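PDB 4RYK: Lmo0325 protein from Listeria monocytogenes EGD-e, which probably binds DNA through an N-terminal helix-turn-helix domain and regulates transcription as a putative member of the Rgg family, carrying a helical C-terminal repeat domain. Local coordinates for residues A[209-214]-A[224-229]; A[218-223]-A[254-259]. One frame throughout, in Å; residues are numbered along the deposited sequence.

Contact 1 of 2, residues A[209-214]-A[224-229]; sequences NLTDEL and NLVLEK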
loop_
_atom_site.group_PDB
_atom_site.type_symbol
_atom_site.label_atom_id
_atom_site.label_comp_id
_atom_site.label_asym_id
_atom_site.label_seq_id
_atom_site.Cartn_x
_atom_site.Cartn_y
_atom_site.Cartn_z
ATOM N N ASN A 209 7.040 16.931 5.616
ATOM C CA ASN A 209 8.379 17.425 5.989
ATOM C C ASN A 209 8.689 18.809 5.497
ATOM O O ASN A 209 9.246 19.627 6.236
ATOM C CB ASN A 209 9.489 16.485 5.535
ATOM C CG ASN A 209 9.566 15.227 6.380
ATOM O OD1 ASN A 209 8.936 15.105 7.417
ATOM N ND2 ASN A 209 10.360 14.291 5.937
ATOM N N LEU A 210 8.340 19.077 4.251
ATOM C CA LEU A 210 8.569 20.411 3.698
ATOM C C LEU A 210 7.708 21.470 4.371
ATOM O O LEU A 210 8.184 22.578 4.658
ATOM C CB LEU A 210 8.237 20.438 2.230
ATOM C CG LEU A 210 9.146 19.600 1.349
ATOM C CD1 LEU A 210 8.669 19.715 -0.099
ATOM C CD2 LEU A 210 10.612 20.020 1.485
ATOM N N THR A 211 6.439 21.132 4.617
ATOM C CA THR A 211 5.529 22.081 5.218
ATOM C C THR A 211 6.088 22.463 6.583
ATOM O O THR A 211 6.110 23.633 6.961
ATOM C CB THR A 211 4.120 21.508 5.348
ATOM O OG1 THR A 211 3.616 21.122 4.064
ATOM C CG2 THR A 211 3.187 22.489 5.929
ATOM N N ASP A 212 6.511 21.456 7.329
ATOM C CA ASP A 212 7.066 21.644 8.661
ATOM C C ASP A 212 8.269 22.577 8.580
ATOM O O ASP A 212 8.386 23.544 9.347
ATOM C CB ASP A 212 7.487 20.293 9.251
ATOM C CG ASP A 212 8.027 20.413 10.678
ATOM O OD1 ASP A 212 9.185 20.828 10.842
ATOM O OD2 ASP A 212 7.309 20.085 11.642
ATOM N N GLU A 213 9.151 22.310 7.631
ATOM C CA GLU A 213 10.388 23.120 7.527
ATOM C C GLU A 213 10.101 24.543 7.079
ATOM O O GLU A 213 10.767 25.488 7.509
ATOM C CB GLU A 213 11.410 22.452 6.604
ATOM C CG GLU A 213 12.839 22.929 6.851
ATOM C CD GLU A 213 13.309 22.550 8.246
ATOM O OE1 GLU A 213 13.453 21.332 8.516
ATOM O OE2 GLU A 213 13.475 23.462 9.080
ATOM N N LEU A 214 9.096 24.710 6.227
ATOM C CA LEU A 214 8.749 26.034 5.753
ATOM C C LEU A 214 8.114 26.842 6.849
ATOM O O LEU A 214 8.361 28.063 6.965
ATOM C CB LEU A 214 7.809 25.984 4.571
ATOM C CG LEU A 214 8.535 25.469 3.352
ATOM C CD1 LEU A 214 7.512 25.026 2.321
ATOM C CD2 LEU A 214 9.534 26.499 2.817
ATOM N N ASN A 224 1.792 27.263 2.810
ATOM C CA ASN A 224 0.429 27.093 2.321
ATOM C C ASN A 224 0.402 26.326 1.037
ATOM O O ASN A 224 -0.437 25.455 0.861
ATOM C CB ASN A 224 -0.285 28.448 2.144
ATOM C CG ASN A 224 -0.940 28.917 3.439
ATOM O OD1 ASN A 224 -1.759 28.207 3.993
ATOM N ND2 ASN A 224 -0.538 30.065 3.957
ATOM N N LEU A 225 1.334 26.603 0.143
ATOM C CA LEU A 225 1.326 25.856 -1.120
ATOM C C LEU A 225 1.556 24.387 -0.904
ATOM O O LEU A 225 0.847 23.531 -1.463
ATOM C CB LEU A 225 2.367 26.406 -2.099
ATOM C CG LEU A 225 2.002 27.814 -2.574
ATOM C CD1 LEU A 225 3.120 28.439 -3.386
ATOM C CD2 LEU A 225 0.676 27.835 -3.333
ATOM N N VAL A 226 2.570 24.077 -0.104
ATOM C CA VAL A 226 2.929 22.694 0.126
ATOM C C VAL A 226 1.847 21.953 0.941
ATOM O O VAL A 226 1.531 20.807 0.649
ATOM C CB VAL A 226 4.296 22.578 0.799
ATOM C CG1 VAL A 226 4.630 21.124 1.029
ATOM C CG2 VAL A 226 5.376 23.187 -0.084
ATOM N N LEU A 227 1.278 22.622 1.941
ATOM C CA LEU A 227 0.173 22.054 2.691
ATOM C C LEU A 227 -0.975 21.662 1.775
ATOM O O LEU A 227 -1.564 20.579 1.935
ATOM C CB LEU A 227 -0.336 23.020 3.774
ATOM C CG LEU A 227 -1.600 22.592 4.535
ATOM C CD1 LEU A 227 -1.417 21.275 5.270
ATOM C CD2 LEU A 227 -2.003 23.619 5.557
ATOM N N GLU A 228 -1.309 22.520 0.817
ATOM C CA GLU A 228 -2.406 22.207 -0.110
ATOM C C GLU A 228 -2.112 20.885 -0.857
ATOM O O GLU A 228 -3.021 20.076 -1.136
ATOM C CB GLU A 228 -2.625 23.408 -1.030
ATOM C CG GLU A 228 -3.542 23.219 -2.228
ATOM C CD GLU A 228 -3.311 24.270 -3.364
ATOM O OE1 GLU A 228 -2.820 25.419 -3.097
ATOM O OE2 GLU A 228 -3.625 23.925 -4.546
ATOM N N LYS A 229 -0.842 20.629 -1.151
ATOM C CA LYS A 229 -0.468 19.381 -1.805
ATOM C C LYS A 229 -0.581 18.207 -0.874
ATOM O O LYS A 229 -0.942 17.125 -1.294
ATOM C CB LYS A 229 0.970 19.395 -2.286
ATOM C CG LYS A 229 1.252 20.397 -3.387
ATOM C CD LYS A 229 0.662 19.996 -4.726
ATOM C CE LYS A 229 0.299 21.295 -5.437
ATOM N NZ LYS A 229 0.150 21.071 -6.854
#
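Apolar contacts carry most of this meeting between two nearly antiparallel helical segments, whose axes approach to 8.7 Å at 158° between their directions. Val-226 points toward the other helix and divides its two methyls between two leucines one turn apart. CG1 of Val-226 lies 3.9 Å from CB of Leu-210, so the stem of that leucine does the touching. CG2 of Val-226 is met instead by a branch tip, CD1 of Leu-214, at 3.7 Å, the two side chains crossing at about a right angle. A beta-branched valine suits this place because its two methyls branch next to the backbone, close enough to serve both leucines at an axis separation this small.

The polar member is Thr-211, which stands level with Val-226: CA of Thr-211 is 5.8 Å from CA of Val-226. Its OG1 sits beside the backbone N (chi1 -58°), where it hydrogen-bonds to the carbonyl O of Phe-207 one turn back; a buried hydroxyl is thereby satisfied within its own helix. OG1 of Thr-211 also rests 3.2 Å from CG1 of Val-226, the two side chains sliding past each other. On the other branch, CG2 of Thr-211 is 4.2 Å from CB of Leu-227, so the methyl adds an apolar surface beside the bonded hydroxyl.

Helix 176-193 covers one flank, with Tyr-183 touching Leu-210 and Val-226, while helix 243-259 receives Thr-211 on Tyr-252 and Leu-227 on Gln-253.

Contact 2 of 2, residues A[218-223]-A[254-259]; sequences NKINYA and GAIWMK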
loop_
_atom_site.group_PDB
_atom_site.type_symbol
_atom_site.label_atom_id
_atom_site.label_comp_id
_atom_site.label_asym_id
_atom_site.label_seq_id
_atom_site.Cartn_x
_atom_site.Cartn_y
_atom_site.Cartn_z
ATOM N N ASN A 218 9.280 30.347 8.590
ATOM C CA ASN A 218 8.406 31.470 8.380
ATOM C C ASN A 218 8.206 31.850 6.914
ATOM O O ASN A 218 8.041 33.033 6.595
ATOM C CB ASN A 218 8.960 32.680 9.130
ATOM C CG ASN A 218 7.903 33.688 9.429
ATOM O OD1 ASN A 218 6.789 33.331 9.757
ATOM N ND2 ASN A 218 8.238 34.954 9.298
ATOM N N LYS A 219 8.218 30.859 6.028
ATOM C CA LYS A 219 7.888 31.080 4.631
ATOM C C LYS A 219 6.483 30.601 4.446
ATOM O O LYS A 219 6.257 29.464 4.001
ATOM C CB LYS A 219 8.832 30.291 3.763
ATOM C CG LYS A 219 10.285 30.720 3.921
ATOM C CD LYS A 219 11.078 30.314 2.691
ATOM C CE LYS A 219 12.433 31.011 2.656
ATOM N NZ LYS A 219 13.432 30.111 3.289
ATOM N N ILE A 220 5.539 31.439 4.844
ATOM C CA ILE A 220 4.139 31.040 5.018
ATOM C C ILE A 220 3.355 30.873 3.699
ATOM O O ILE A 220 2.522 29.941 3.568
ATOM C CB ILE A 220 3.441 31.983 6.017
ATOM C CG1 ILE A 220 4.166 31.911 7.366
ATOM C CG2 ILE A 220 1.984 31.589 6.237
ATOM C CD1 ILE A 220 4.322 30.511 7.954
ATOM N N ASN A 221 3.655 31.712 2.713
ATOM C CA ASN A 221 3.111 31.512 1.358
ATOM C C ASN A 221 3.449 30.124 0.838
ATOM O O ASN A 221 2.599 29.421 0.350
ATOM C CB ASN A 221 3.663 32.531 0.370
ATOM C CG ASN A 221 3.254 33.942 0.714
ATOM O OD1 ASN A 221 2.302 34.154 1.477
ATOM N ND2 ASN A 221 3.965 34.927 0.159
ATOM N N TYR A 222 4.718 29.766 0.934
ATOM C CA TYR A 222 5.172 28.478 0.460
ATOM C C TYR A 222 4.595 27.333 1.303
ATOM O O TYR A 222 4.253 26.293 0.765
ATOM C CB TYR A 222 6.695 28.442 0.468
ATOM C CG TYR A 222 7.382 29.276 -0.607
ATOM C CD1 TYR A 222 6.665 29.921 -1.619
ATOM C CD2 TYR A 222 8.769 29.369 -0.630
ATOM C CE1 TYR A 222 7.322 30.658 -2.592
ATOM C CE2 TYR A 222 9.431 30.095 -1.598
ATOM C CZ TYR A 222 8.708 30.734 -2.582
ATOM O OH TYR A 222 9.389 31.466 -3.556
ATOM N N ALA A 223 4.515 27.538 2.612
ATOM C CA ALA A 223 3.987 26.531 3.502
ATOM C C ALA A 223 2.557 26.234 3.111
ATOM O O ALA A 223 2.170 25.089 3.059
ATOM C CB ALA A 223 4.048 26.975 4.951
ATOM N N GLY A 254 -3.555 23.906 11.309
ATOM C CA GLY A 254 -3.681 24.553 12.603
ATOM C C GLY A 254 -2.548 25.526 12.852
ATOM O O GLY A 254 -2.771 26.669 13.206
ATOM N N ALA A 255 -1.330 25.065 12.631
ATOM C CA ALA A 255 -0.149 25.883 12.867
ATOM C C ALA A 255 -0.154 27.123 11.966
ATOM O O ALA A 255 0.137 28.226 12.411
ATOM C CB ALA A 255 1.102 25.050 12.600
ATOM N N ILE A 256 -0.477 26.928 10.691
ATOM C CA ILE A 256 -0.545 28.026 9.755
ATOM C C ILE A 256 -1.629 29.035 10.110
ATOM O O ILE A 256 -1.420 30.253 9.999
ATOM C CB ILE A 256 -0.707 27.522 8.331
ATOM C CG1 ILE A 256 0.576 26.760 7.927
ATOM C CG2 ILE A 256 -0.969 28.696 7.394
ATOM C CD1 ILE A 256 0.553 26.180 6.533
ATOM N N TRP A 257 -2.763 28.552 10.565
ATOM C CA TRP A 257 -3.770 29.467 11.077
ATOM C C TRP A 257 -3.237 30.318 12.213
ATOM O O TRP A 257 -3.503 31.535 12.258
ATOM C CB TRP A 257 -5.032 28.730 11.520
ATOM C CG TRP A 257 -5.918 28.355 10.371
ATOM C CD1 TRP A 257 -5.977 28.954 9.153
ATOM C CD2 TRP A 257 -6.883 27.299 10.342
ATOM N NE1 TRP A 257 -6.917 28.336 8.370
ATOM C CE2 TRP A 257 -7.500 27.330 9.084
ATOM C CE3 TRP A 257 -7.306 26.348 11.277
ATOM C CZ2 TRP A 257 -8.500 26.422 8.712
ATOM C CZ3 TRP A 257 -8.315 25.459 10.917
ATOM C CH2 TRP A 257 -8.898 25.506 9.640
HETATM N N MSE A 258 -2.473 29.723 13.121
HETATM C CA MSE A 258 -1.915 30.503 14.227
HETATM C C MSE A 258 -1.024 31.599 13.715
HETATM O O MSE A 258 -1.073 32.710 14.175
HETATM C CB MSE A 258 -1.162 29.617 15.214
HETATM C CG MSE A 258 -2.135 28.670 15.890
HETATM SE SE MSE A 258 -1.382 27.757 17.444
HETATM C CE MSE A 258 -0.771 26.158 16.512
ATOM N N LYS A 259 -0.216 31.281 12.738
ATOM C CA LYS A 259 0.637 32.244 12.101
ATOM C C LYS A 259 -0.128 33.267 11.293
ATOM O O LYS A 259 0.379 34.338 11.070
ATOM C CB LYS A 259 1.583 31.542 11.140
ATOM C CG LYS A 259 2.672 30.740 11.812
ATOM C CD LYS A 259 3.703 31.654 12.437
ATOM C CE LYS A 259 4.588 32.301 11.392
ATOM N NZ LYS A 259 4.803 33.721 11.767
#
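Successive bends at chi2, chi3 (-74°) and chi4 fold the chain of Lys-259 back on itself, while Asn-218 holds CG anti to its backbone N (chi1 -157°); together these torsions bring the amine to the amide. NZ of Lys-259 gives a weak hydrogen bond to OD1 of Asn-218 at 2.9 Å, the two side chains crossing at about a right angle. A long, weak ion pair with Glu-300 of helix 283-300 may help to balance the lysine's charge.

Below this polar rim, the lysine's aliphatic part does apolar work: CE of Lys-259 lies 3.9 Å from CD1 of Ile-220. Deeper in, Ile-256 reaches out with CG1 beside its backbone N and chi2 extended, setting CD1 of Ile-256 3.9 Å from CB of Ala-223. Alanine suits this buried spot, since its single methyl meets the isoleucine tip and also touches Leu-214 and Ile-215. CG2 of Ile-220 and CG2 of Ile-256 meet more loosely, at 4.3 Å.

Asn-218 (phi 60°) is the C-prime residue of a Schellman motif ending helix 197-216; asparagine, after glycine, best tolerates this left-handed backbone. Lys-219 occupies the N-cap position of helix 220-235, a tight turn consistent with the TPR-like helical repeats of Rgg C-terminal domains.

Overall arrangement
The two contacts lie with their centres about 9 Å apart, within the Rgg-type C-terminal domain. Their segments alternate along the chain: 209-214, 218-223, 224-229, then 254-259. Helix 220-235 belongs to both, its first turn facing helix 243-259 in contact 2 and its next turns facing helix 197-216 in contact 1. A probable hydrogen bond from Lys-219 N to Leu-214 O joins them through the turn, and OD1 of Asn-224 packs beside CG2 of Ile-256. Three consecutive helices are thus tied together, two by a short turn and the third by a longer connection, consistent with the stacked helices of a TPR-like array.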